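Local structure of serine acetyltransferase (Entamoeba histolytica, 3P1B) at residues A[98-103]-A[137-142]. The protein probably transfers an acetyl group to the hydroxyl of serine, a step of cysteine synthesis, as a member of the hexapeptide-repeat transferase family. Residues are numbered along the deposited sequence; the frame is centred on the assembly and turned at random.
Sequences PSIKRT and YRIAHV
Ile100 meets the helix carrying residues 137-142 with both of its branches, and the two branches meet different side chains. Its CG2 packs against the aliphatic root of Arg138, 3.6 Å from Arg138 CB, the two side chains running past each other in opposite directions. The longer branch, with CG1 anti to the carbonyl carbon (chi1 -71°) and CD1 extended beyond it, reaches both Ile139 and Val142. Ile100 CD1 lies 3.3 Å from Ile139 CD1, tighter than usual for two methyl groups, where the side chains cross at about a right angle; Val142 CG2 is a looser neighbour at 3.8 Å from the same Ile100 CD1. One turn along, Thr103 CG2 sits over the centre of one face of the Arg138 guanidinium, 3.4 Å from Arg138 CZ, a methyl-on-plane contact with no hydrogen bond between the two residues.

Thr103 is oriented from within its own helix: Thr103 OG1 donates to Ser99 O at 2.8 Å, reaching that carbonyl from the face opposite Thr103 N, which bonds to it as well. With the hydroxyl thus turned back, the methyl is left to face the arginine. Arg138, extended from CG to NE, is fixed at its far end by a salt bridge to Asp107 and hydrogen bonds to the carbonyls of Ile173 and Lys174, so its buried charge is probably well compensated.

The axes of the two segments approach to 10.6 Å at 144°, so helices 83-114 and 129-145 run roughly antiparallel here but well inclined to each other. Phe46 and Leu42 of helix 37-46 extend the apolar layer around Ile100 and Ile139, while Arg138 ties this helical domain to strand 172-173 of the left-handed parallel beta-helix.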
ATOM      1  N   PRO A  98     -10.239  28.049  -2.628  1.00 21.21           N
ATOM      2  CA  PRO A  98     -10.286  28.475  -4.028  1.00 21.32           C
ATOM      3  C   PRO A  98      -8.888  28.370  -4.641  1.00 20.71           C
ATOM      4  O   PRO A  98      -8.706  27.859  -5.764  1.00 22.66           O
ATOM      5  CB  PRO A  98     -10.805  29.932  -3.934  1.00 22.15           C
ATOM      6  CG  PRO A  98     -11.726  29.910  -2.736  1.00 20.92           C
ATOM      7  CD  PRO A  98     -11.019  28.937  -1.744  1.00 20.31           C
ATOM      8  N   SER A  99      -7.904  28.813  -3.893  1.00 19.42           N
ATOM      9  CA  SER A  99      -6.468  28.821  -4.310  1.00 19.07           C
ATOM     10  C   SER A  99      -5.908  27.384  -4.636  1.00 19.70           C
ATOM     11  O   SER A  99      -5.093  27.143  -5.623  1.00 17.32           O
ATOM     12  CB  SER A  99      -5.722  29.400  -3.120  1.00 21.24           C
ATOM     13  OG  SER A  99      -4.333  29.446  -3.359  1.00 22.33           O
ATOM     14  N   ILE A 100      -6.290  26.466  -3.749  1.00 18.34           N
ATOM     15  CA  ILE A 100      -5.893  25.061  -3.843  1.00 15.94           C
ATOM     16  C   ILE A 100      -6.611  24.426  -5.031  1.00 15.26           C
ATOM     17  O   ILE A 100      -6.077  23.647  -5.794  1.00 15.79           O
ATOM     18  CB  ILE A 100      -6.246  24.279  -2.541  1.00 15.96           C
ATOM     19  CG1 ILE A 100      -5.343  24.700  -1.362  1.00 17.91           C
ATOM     20  CG2 ILE A 100      -6.061  22.789  -2.803  1.00 17.84           C
ATOM     21  CD1 ILE A 100      -5.948  24.214   0.046  1.00 19.93           C
ATOM     22  N   LYS A 101      -7.861  24.813  -5.243  1.00 15.74           N
ATOM     23  CA  LYS A 101      -8.503  24.364  -6.458  1.00 18.68           C
ATOM     24  C   LYS A 101      -7.718  24.750  -7.699  1.00 19.18           C
ATOM     25  O   LYS A 101      -7.510  23.907  -8.561  1.00 21.65           O
ATOM     26  CB  LYS A 101      -9.913  24.881  -6.540  1.00 18.02           C
ATOM     27  CG  LYS A 101     -10.486  24.810  -7.925  1.00 17.88           C
ATOM     28  CD  LYS A 101     -10.959  23.357  -8.230  1.00 19.01           C
ATOM     29  CE  LYS A 101     -11.475  23.248  -9.709  1.00 18.55           C
ATOM     30  NZ  LYS A 101     -12.807  23.951  -9.844  1.00 21.78           N
ATOM     31  N   ARG A 102      -7.269  26.011  -7.793  1.00 20.52           N
ATOM     32  CA  ARG A 102      -6.426  26.419  -8.922  1.00 19.69           C
ATOM     33  C   ARG A 102      -5.151  25.622  -9.021  1.00 20.43           C
ATOM     34  O   ARG A 102      -4.773  25.175 -10.118  1.00 17.51           O
ATOM     35  CB  ARG A 102      -6.129  27.946  -8.872  1.00 19.71           C
ATOM     36  CG  ARG A 102      -7.475  28.704  -8.931  1.00 22.76           C
ATOM     37  CD  ARG A 102      -7.355  30.190  -9.128  1.00 27.79           C
ATOM     38  NE  ARG A 102      -7.064  30.832  -7.859  1.00 32.81           N
ATOM     39  CZ  ARG A 102      -7.956  31.439  -7.068  1.00 29.39           C
ATOM     40  NH1 ARG A 102      -9.244  31.538  -7.393  1.00 30.34           N
ATOM     41  NH2 ARG A 102      -7.529  31.974  -5.942  1.00 32.37           N
ATOM     42  N   THR A 103      -4.490  25.395  -7.893  1.00 20.03           N
ATOM     43  CA  THR A 103      -3.233  24.668  -7.952  1.00 20.96           C
ATOM     44  C   THR A 103      -3.501  23.216  -8.439  1.00 19.75           C
ATOM     45  O   THR A 103      -2.729  22.660  -9.235  1.00 20.11           O
ATOM     46  CB  THR A 103      -2.577  24.671  -6.569  1.00 20.57           C
ATOM     47  OG1 THR A 103      -2.542  26.041  -6.104  1.00 22.38           O
ATOM     48  CG2 THR A 103      -1.192  24.110  -6.629  1.00 25.57           C
ATOM     49  N   TYR A 137      -3.155  16.298   0.731  1.00 15.35           N
ATOM     50  CA  TYR A 137      -1.982  17.026   1.109  1.00 18.46           C
ATOM     51  C   TYR A 137      -2.158  18.556   1.105  1.00 18.86           C
ATOM     52  O   TYR A 137      -1.683  19.210   2.046  1.00 17.24           O
ATOM     53  CB  TYR A 137      -0.835  16.704   0.174  1.00 15.64           C
ATOM     54  CG  TYR A 137       0.200  17.817   0.241  1.00 18.88           C
ATOM     55  CD1 TYR A 137       0.978  17.997   1.419  1.00 16.82           C
ATOM     56  CD2 TYR A 137       0.299  18.754  -0.803  1.00 16.05           C
ATOM     57  CE1 TYR A 137       1.885  19.095   1.513  1.00 16.81           C
ATOM     58  CE2 TYR A 137       1.183  19.903  -0.696  1.00 11.03           C
ATOM     59  CZ  TYR A 137       1.957  20.019   0.439  1.00 16.69           C
ATOM     60  OH  TYR A 137       2.812  21.090   0.508  1.00 16.65           O
ATOM     61  N   ARG A 138      -2.725  19.113   0.024  1.00 19.20           N
ATOM     62  CA  ARG A 138      -2.857  20.560  -0.045  1.00 20.15           C
ATOM     63  C   ARG A 138      -3.743  21.092   1.099  1.00 20.83           C
ATOM     64  O   ARG A 138      -3.395  22.173   1.682  1.00 21.85           O
ATOM     65  CB  ARG A 138      -3.248  20.996  -1.475  1.00 19.93           C
ATOM     66  CG  ARG A 138      -2.203  20.666  -2.478  1.00 18.02           C
ATOM     67  CD  ARG A 138      -2.352  21.583  -3.709  1.00 20.26           C
ATOM     68  NE  ARG A 138      -1.424  21.167  -4.723  1.00 15.81           N
ATOM     69  CZ  ARG A 138      -0.148  21.469  -4.720  1.00 19.62           C
ATOM     70  NH1 ARG A 138       0.395  22.196  -3.724  1.00 21.51           N
ATOM     71  NH2 ARG A 138       0.579  21.020  -5.726  1.00 13.50           N
ATOM     72  N   ILE A 139      -4.783  20.336   1.481  1.00 20.29           N
ATOM     73  CA  ILE A 139      -5.625  20.619   2.659  1.00 20.05           C
ATOM     74  C   ILE A 139      -4.867  20.401   4.007  1.00 21.34           C
ATOM     75  O   ILE A 139      -4.782  21.319   4.814  1.00 21.26           O
ATOM     76  CB  ILE A 139      -7.036  19.949   2.568  1.00 20.43           C
ATOM     77  CG1 ILE A 139      -7.830  20.574   1.408  1.00 23.25           C
ATOM     78  CG2 ILE A 139      -7.795  19.940   3.909  1.00 18.52           C
ATOM     79  CD1 ILE A 139      -7.936  22.073   1.544  1.00 28.60           C
ATOM     80  N   ALA A 140      -4.293  19.214   4.218  1.00 19.64           N
ATOM     81  CA  ALA A 140      -3.454  18.938   5.393  1.00 19.31           C
ATOM     82  C   ALA A 140      -2.303  19.972   5.613  1.00 19.15           C
ATOM     83  O   ALA A 140      -2.045  20.366   6.741  1.00 19.02           O
ATOM     84  CB  ALA A 140      -2.951  17.482   5.357  1.00 17.90           C
ATOM     85  N   HIS A 141      -1.652  20.421   4.533  1.00 18.01           N
ATOM     86  CA  HIS A 141      -0.689  21.489   4.628  1.00 18.56           C
ATOM     87  C   HIS A 141      -1.218  22.814   5.260  1.00 19.57           C
ATOM     88  O   HIS A 141      -0.523  23.420   6.072  1.00 21.31           O
ATOM     89  CB  HIS A 141       0.042  21.684   3.308  1.00 19.97           C
ATOM     90  CG  HIS A 141       1.162  22.642   3.413  1.00 12.26           C
ATOM     91  ND1 HIS A 141       2.374  22.321   3.993  1.00 22.29           N
ATOM     92  CD2 HIS A 141       1.240  23.940   3.034  1.00 19.53           C
ATOM     93  CE1 HIS A 141       3.171  23.376   3.922  1.00 19.20           C
ATOM     94  NE2 HIS A 141       2.521  24.352   3.300  1.00 22.84           N
ATOM     95  N   VAL A 142      -2.442  23.235   4.934  1.00 19.49           N
ATOM     96  CA  VAL A 142      -3.011  24.468   5.511  1.00 21.51           C
ATOM     97  C   VAL A 142      -3.076  24.240   7.030  1.00 21.82           C
ATOM     98  O   VAL A 142      -2.721  25.115   7.834  1.00 22.38           O
ATOM     99  CB  VAL A 142      -4.449  24.737   4.886  1.00 20.83           C
ATOM    100  CG1 VAL A 142      -5.244  25.937   5.534  1.00 18.12           C
ATOM    101  CG2 VAL A 142      -4.271  25.049   3.403  1.00 20.72           C
TER